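Local atomic coordinates of multicopper oxidase (Uncultured bacterium, PDB entry 4E9X), a protein that probably oxidises substrates at a mononuclear copper site and passes the electrons to a copper cluster that reduces dioxygen to water, as other multicopper oxidases do. Residues F93-C105 / R116-Q128. Sequence-based numbering, arbitrary orientation.
Sequences FKADRIGTLWYHC and RGMWGPLIVDPKQ. With CU (copper (II) ion), chain E; CU (copper (II) ion), chain D.
Y103 lies flat over G120, across the antiparallel pairing of segments 93-105 and 116-128, which runs from G99–V124 to H104–W119. Its CB holds CG between the backbone N and the carbonyl carbon (chi1 63°), which swings the ring over the neighbouring strand. CG and CD2 lie near G120 O (CD2 at 3.3 Å), CD1 and CE1 near G120 N, which sits over the ring centre; CE2 meets G120 C and, at the ring edge, P121 O, and CZ sits 3.6 Å from G120 CA. G120 CA makes a CH-pi contact with this face, 3.9 Å from the Y103 ring centroid; a CB on G120 would strike Y103 OH. That hydroxyl, at the tip, is hydrogen-bonded to P35 O. An alanine in place of Y103 would probably leave the glycine backbone without its aromatic cover and P35 O without this hydroxyl partner. Y103 and G120 exchange two backbone hydrogen bonds, as do L101 with L122 and G99 with V124. Beside Y103, L122 packs on L101 CB, and V124 CG2 touches L101 CD1. On the opposite face of the sheet, which carries W102, H104 and W119, W102 turns an edge to W119 CB (CZ3 to CB 3.6 Å), while H104 CD2 lies over one indole face. H104 NE2 binds one copper at 2.0 Å, joined by H62 and by H254 of a second subunit. C105 SG (2.2 Å), H57 and H112 bind the other copper, with M118 SD a longer axial ligand at 2.8 Å. H104 and C105, followed by H106 of the oxygen pocket, form the His-Cys-His sequence characteristic of multicopper oxidases, which probably carries electrons from the type 1 copper to the intersubunit cluster.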
loop_
_atom_site.group_PDB
_atom_site.type_symbol
_atom_site.label_atom_id
_atom_site.label_comp_id
_atom_site.label_asym_id
_atom_site.label_seq_id
_atom_site.Cartn_x
_atom_site.Cartn_y
_atom_site.Cartn_z
ATOM N N PHE A 93 -24.420 -16.645 -13.492
ATOM C CA PHE A 93 -23.534 -15.799 -14.287
ATOM C C PHE A 93 -22.724 -16.665 -15.208
ATOM O O PHE A 93 -22.519 -17.848 -14.902
ATOM C CB PHE A 93 -22.629 -14.909 -13.414
ATOM C CG PHE A 93 -21.798 -15.684 -12.407
ATOM C CD1 PHE A 93 -20.536 -16.172 -12.741
ATOM C CD2 PHE A 93 -22.303 -15.909 -11.145
ATOM C CE1 PHE A 93 -19.824 -16.883 -11.785
ATOM C CE2 PHE A 93 -21.590 -16.603 -10.197
ATOM C CZ PHE A 93 -20.324 -17.107 -10.512
ATOM N N LYS A 94 -22.247 -16.093 -16.305
ATOM C CA LYS A 94 -21.280 -16.782 -17.130
ATOM C C LYS A 94 -19.896 -16.350 -16.678
ATOM O O LYS A 94 -19.602 -15.185 -16.437
ATOM C CB LYS A 94 -21.444 -16.444 -18.624
ATOM C CG LYS A 94 -20.493 -17.123 -19.617
ATOM C CD LYS A 94 -20.822 -16.714 -21.029
ATOM C CE LYS A 94 -22.077 -17.402 -21.519
ATOM N NZ LYS A 94 -21.787 -18.828 -21.893
ATOM N N ALA A 95 -19.000 -17.372 -16.598
ATOM C CA ALA A 95 -17.637 -17.139 -16.189
ATOM C C ALA A 95 -16.785 -16.678 -17.372
ATOM O O ALA A 95 -15.866 -17.406 -17.769
ATOM C CB ALA A 95 -17.093 -18.456 -15.612
ATOM N N ASP A 96 -17.068 -15.497 -17.906
ATOM C CA ASP A 96 -16.352 -15.043 -19.086
ATOM C C ASP A 96 -15.109 -14.282 -18.675
ATOM O O ASP A 96 -14.288 -13.995 -19.541
ATOM C CB ASP A 96 -17.199 -14.214 -20.033
ATOM C CG ASP A 96 -17.994 -13.108 -19.436
ATOM O OD1 ASP A 96 -17.772 -12.690 -18.291
ATOM O OD2 ASP A 96 -18.910 -12.629 -20.161
ATOM N N ARG A 97 -14.921 -13.945 -17.436
ATOM C CA ARG A 97 -13.708 -13.270 -16.930
ATOM C C ARG A 97 -12.766 -14.310 -16.339
ATOM O O ARG A 97 -13.159 -15.020 -15.427
ATOM C CB ARG A 97 -14.097 -12.193 -15.886
ATOM C CG ARG A 97 -12.828 -11.699 -15.069
ATOM C CD ARG A 97 -11.864 -10.942 -15.930
ATOM N NE ARG A 97 -11.267 -9.873 -15.127
ATOM C CZ ARG A 97 -10.385 -10.036 -14.153
ATOM N NH1 ARG A 97 -9.911 -11.220 -13.805
ATOM N NH2 ARG A 97 -9.958 -8.945 -13.535
ATOM N N ILE A 98 -11.557 -14.407 -16.864
ATOM C CA ILE A 98 -10.650 -15.459 -16.421
ATOM C C ILE A 98 -9.913 -15.050 -15.156
ATOM O O ILE A 98 -9.776 -13.894 -14.770
ATOM C CB ILE A 98 -9.651 -15.743 -17.565
ATOM C CG1 ILE A 98 -8.733 -14.541 -17.873
ATOM C CG2 ILE A 98 -10.368 -16.204 -18.816
ATOM C CD1 ILE A 98 -7.739 -14.711 -19.008
ATOM N N GLY A 99 -9.331 -16.090 -14.544
ATOM C CA GLY A 99 -8.246 -15.907 -13.566
ATOM C C GLY A 99 -8.655 -16.134 -12.133
ATOM O O GLY A 99 -9.698 -16.727 -11.803
ATOM N N THR A 100 -7.824 -15.577 -11.242
ATOM C CA THR A 100 -8.047 -15.660 -9.832
ATOM C C THR A 100 -9.102 -14.633 -9.399
ATOM O O THR A 100 -8.800 -13.432 -9.267
ATOM C CB THR A 100 -6.747 -15.350 -9.074
ATOM O OG1 THR A 100 -5.718 -16.210 -9.583
ATOM C CG2 THR A 100 -6.912 -15.589 -7.579
ATOM N N LEU A 101 -10.313 -15.134 -9.170
ATOM C CA LEU A 101 -11.399 -14.301 -8.654
ATOM C C LEU A 101 -11.737 -14.744 -7.242
ATOM O O LEU A 101 -11.088 -15.660 -6.680
ATOM C CB LEU A 101 -12.652 -14.429 -9.555
ATOM C CG LEU A 101 -12.360 -14.374 -11.062
ATOM C CD1 LEU A 101 -13.676 -14.400 -11.849
ATOM C CD2 LEU A 101 -11.560 -13.170 -11.465
ATOM N N TRP A 102 -12.737 -14.122 -6.627
ATOM C CA TRP A 102 -13.145 -14.574 -5.283
ATOM C C TRP A 102 -14.580 -14.160 -5.050
ATOM O O TRP A 102 -15.164 -13.482 -5.878
ATOM C CB TRP A 102 -12.212 -14.058 -4.224
ATOM C CG TRP A 102 -12.066 -12.582 -3.970
ATOM C CD1 TRP A 102 -11.736 -11.611 -4.862
ATOM C CD2 TRP A 102 -12.223 -11.951 -2.688
ATOM N NE1 TRP A 102 -11.687 -10.386 -4.192
ATOM C CE2 TRP A 102 -11.982 -10.569 -2.870
ATOM C CE3 TRP A 102 -12.536 -12.400 -1.388
ATOM C CZ2 TRP A 102 -12.062 -9.671 -1.800
ATOM C CZ3 TRP A 102 -12.616 -11.511 -0.336
ATOM C CH2 TRP A 102 -12.379 -10.132 -0.547
ATOM N N TYR A 103 -15.132 -14.586 -3.934
ATOM C CA TYR A 103 -16.536 -14.285 -3.675
ATOM C C TYR A 103 -16.605 -13.931 -2.186
ATOM O O TYR A 103 -15.810 -14.432 -1.365
ATOM C CB TYR A 103 -17.499 -15.430 -4.106
ATOM C CG TYR A 103 -17.253 -16.710 -3.314
ATOM C CD1 TYR A 103 -17.888 -16.952 -2.099
ATOM C CD2 TYR A 103 -16.372 -17.672 -3.799
ATOM C CE1 TYR A 103 -17.655 -18.122 -1.380
ATOM C CE2 TYR A 103 -16.108 -18.861 -3.090
ATOM C CZ TYR A 103 -16.748 -19.052 -1.906
ATOM O OH TYR A 103 -16.537 -20.201 -1.148
ATOM N N HIS A 104 -17.570 -13.094 -1.801
ATOM C CA HIS A 104 -17.663 -12.687 -0.409
ATOM C C HIS A 104 -19.024 -12.052 -0.135
ATOM O O HIS A 104 -19.658 -11.555 -1.087
ATOM C CB HIS A 104 -16.557 -11.687 -0.019
ATOM C CG HIS A 104 -16.434 -10.415 -0.810
ATOM N ND1 HIS A 104 -17.234 -9.318 -0.635
ATOM C CD2 HIS A 104 -15.566 -10.088 -1.799
ATOM C CE1 HIS A 104 -16.853 -8.355 -1.496
ATOM N NE2 HIS A 104 -15.827 -8.787 -2.204
ATOM N N CYS A 105 -19.424 -12.014 1.121
ATOM C CA CYS A 105 -20.682 -11.301 1.422
ATOM C C CYS A 105 -20.531 -9.836 1.061
ATOM O O CYS A 105 -19.442 -9.274 1.120
ATOM C CB CYS A 105 -20.968 -11.485 2.926
ATOM S SG CYS A 105 -22.592 -10.825 3.378
ATOM N N ARG A 116 -15.695 -11.937 9.848
ATOM C CA ARG A 116 -16.547 -13.110 9.993
ATOM C C ARG A 116 -16.304 -14.136 8.901
ATOM O O ARG A 116 -17.072 -15.086 8.773
ATOM C CB ARG A 116 -18.035 -12.726 10.048
ATOM C CG ARG A 116 -18.376 -11.795 11.199
ATOM C CD ARG A 116 -18.169 -12.398 12.595
ATOM N NE ARG A 116 -18.340 -11.268 13.553
ATOM C CZ ARG A 116 -17.833 -11.294 14.769
ATOM N NH1 ARG A 116 -17.198 -12.371 15.286
ATOM N NH2 ARG A 116 -17.965 -10.205 15.540
ATOM N N GLY A 117 -15.204 -14.009 8.170
ATOM C CA GLY A 117 -14.747 -15.071 7.312
ATOM C C GLY A 117 -15.615 -15.335 6.102
ATOM O O GLY A 117 -15.538 -16.406 5.524
ATOM N N MET A 118 -16.436 -14.338 5.684
ATOM C CA MET A 118 -17.377 -14.589 4.569
ATOM C C MET A 118 -16.734 -14.365 3.223
ATOM O O MET A 118 -17.047 -13.424 2.476
ATOM C CB MET A 118 -18.589 -13.645 4.735
ATOM C CG MET A 118 -19.269 -13.869 6.115
ATOM S SD MET A 118 -21.021 -13.405 6.039
ATOM C CE MET A 118 -21.689 -14.687 4.960
ATOM N N TRP A 119 -15.854 -15.316 2.840
ATOM C CA TRP A 119 -15.148 -15.178 1.568
ATOM C C TRP A 119 -14.537 -16.521 1.203
ATOM O O TRP A 119 -14.288 -17.400 2.063
ATOM C CB TRP A 119 -14.016 -14.138 1.697
ATOM C CG TRP A 119 -13.269 -14.047 2.992
ATOM C CD1 TRP A 119 -13.482 -13.150 3.996
ATOM C CD2 TRP A 119 -12.180 -14.886 3.416
ATOM N NE1 TRP A 119 -12.601 -13.373 5.017
ATOM C CE2 TRP A 119 -11.763 -14.432 4.709
ATOM C CE3 TRP A 119 -11.490 -15.967 2.808
ATOM C CZ2 TRP A 119 -10.707 -15.023 5.438
ATOM C CZ3 TRP A 119 -10.442 -16.557 3.528
ATOM C CH2 TRP A 119 -10.077 -16.080 4.792
ATOM N N GLY A 120 -14.304 -16.697 -0.082
ATOM C CA GLY A 120 -13.649 -17.883 -0.606
ATOM C C GLY A 120 -13.193 -17.616 -2.024
ATOM O O GLY A 120 -13.456 -16.564 -2.580
ATOM N N PRO A 121 -12.411 -18.564 -2.582
ATOM C CA PRO A 121 -11.801 -18.378 -3.897
ATOM C C PRO A 121 -12.630 -18.909 -5.060
ATOM O O PRO A 121 -13.269 -19.967 -4.911
ATOM C CB PRO A 121 -10.469 -19.170 -3.762
ATOM C CG PRO A 121 -10.889 -20.343 -2.847
ATOM C CD PRO A 121 -11.966 -19.810 -1.896
ATOM N N LEU A 122 -12.586 -18.182 -6.172
ATOM C CA LEU A 122 -13.264 -18.538 -7.422
ATOM C C LEU A 122 -12.210 -18.550 -8.528
ATOM O O LEU A 122 -11.757 -17.484 -8.917
ATOM C CB LEU A 122 -14.442 -17.588 -7.677
ATOM C CG LEU A 122 -15.071 -17.681 -9.070
ATOM C CD1 LEU A 122 -15.647 -19.063 -9.389
ATOM C CD2 LEU A 122 -16.168 -16.596 -9.202
ATOM N N ILE A 123 -11.854 -19.735 -9.003
ATOM C CA ILE A 123 -10.762 -19.838 -9.977
ATOM C C ILE A 123 -11.383 -20.156 -11.313
ATOM O O ILE A 123 -12.046 -21.191 -11.457
ATOM C CB ILE A 123 -9.750 -20.918 -9.560
ATOM C CG1 ILE A 123 -9.186 -20.635 -8.154
ATOM C CG2 ILE A 123 -8.687 -21.047 -10.625
ATOM C CD1 ILE A 123 -8.547 -19.238 -7.986
ATOM N N VAL A 124 -11.150 -19.298 -12.295
ATOM C CA VAL A 124 -11.653 -19.496 -13.652
ATOM C C VAL A 124 -10.455 -19.830 -14.541
ATOM O O VAL A 124 -9.602 -18.968 -14.765
ATOM C CB VAL A 124 -12.443 -18.264 -14.157
ATOM C CG1 VAL A 124 -12.911 -18.513 -15.605
ATOM C CG2 VAL A 124 -13.647 -17.961 -13.244
ATOM N N ASP A 125 -10.410 -21.057 -15.048
ATOM C CA ASP A 125 -9.286 -21.419 -15.919
ATOM C C ASP A 125 -9.396 -20.776 -17.287
ATOM O O ASP A 125 -10.420 -21.005 -17.967
ATOM C CB ASP A 125 -9.178 -22.922 -16.124
ATOM C CG ASP A 125 -8.621 -23.711 -14.962
ATOM O OD1 ASP A 125 -8.300 -23.104 -13.916
ATOM O OD2 ASP A 125 -8.515 -24.957 -15.092
ATOM N N PRO A 126 -8.400 -20.068 -17.777
ATOM C CA PRO A 126 -8.482 -19.567 -19.140
ATOM C C PRO A 126 -8.473 -20.732 -20.143
ATOM O O PRO A 126 -7.768 -21.732 -19.974
ATOM C CB PRO A 126 -7.194 -18.778 -19.348
ATOM C CG PRO A 126 -6.431 -18.835 -18.065
ATOM C CD PRO A 126 -7.138 -19.692 -17.073
ATOM N N LYS A 127 -9.233 -20.523 -21.241
ATOM C CA LYS A 127 -9.055 -21.492 -22.338
ATOM C C LYS A 127 -7.648 -21.388 -22.907
ATOM O O LYS A 127 -7.124 -22.428 -23.391
ATOM C CB LYS A 127 -10.136 -21.159 -23.342
ATOM C CG LYS A 127 -11.553 -21.488 -22.918
ATOM C CD LYS A 127 -12.572 -20.851 -23.885
ATOM C CE LYS A 127 -13.992 -21.260 -23.602
ATOM N NZ LYS A 127 -15.062 -20.412 -24.224
ATOM N N GLN A 128 -7.003 -20.218 -22.858
ATOM C CA GLN A 128 -5.605 -20.130 -23.260
ATOM C C GLN A 128 -4.672 -19.480 -22.236
ATOM O O GLN A 128 -4.392 -18.283 -22.080
ATOM C CB GLN A 128 -5.500 -19.371 -24.595
ATOM C CG GLN A 128 -6.240 -20.135 -25.681
ATOM C CD GLN A 128 -5.564 -21.396 -26.187
ATOM O OE1 GLN A 128 -4.456 -21.791 -25.790
ATOM N NE2 GLN A 128 -6.255 -22.082 -27.102
HETATM CU CU CU E . -14.615 -7.741 -3.354
HETATM CU CU CU D . -22.857 -11.404 5.499
#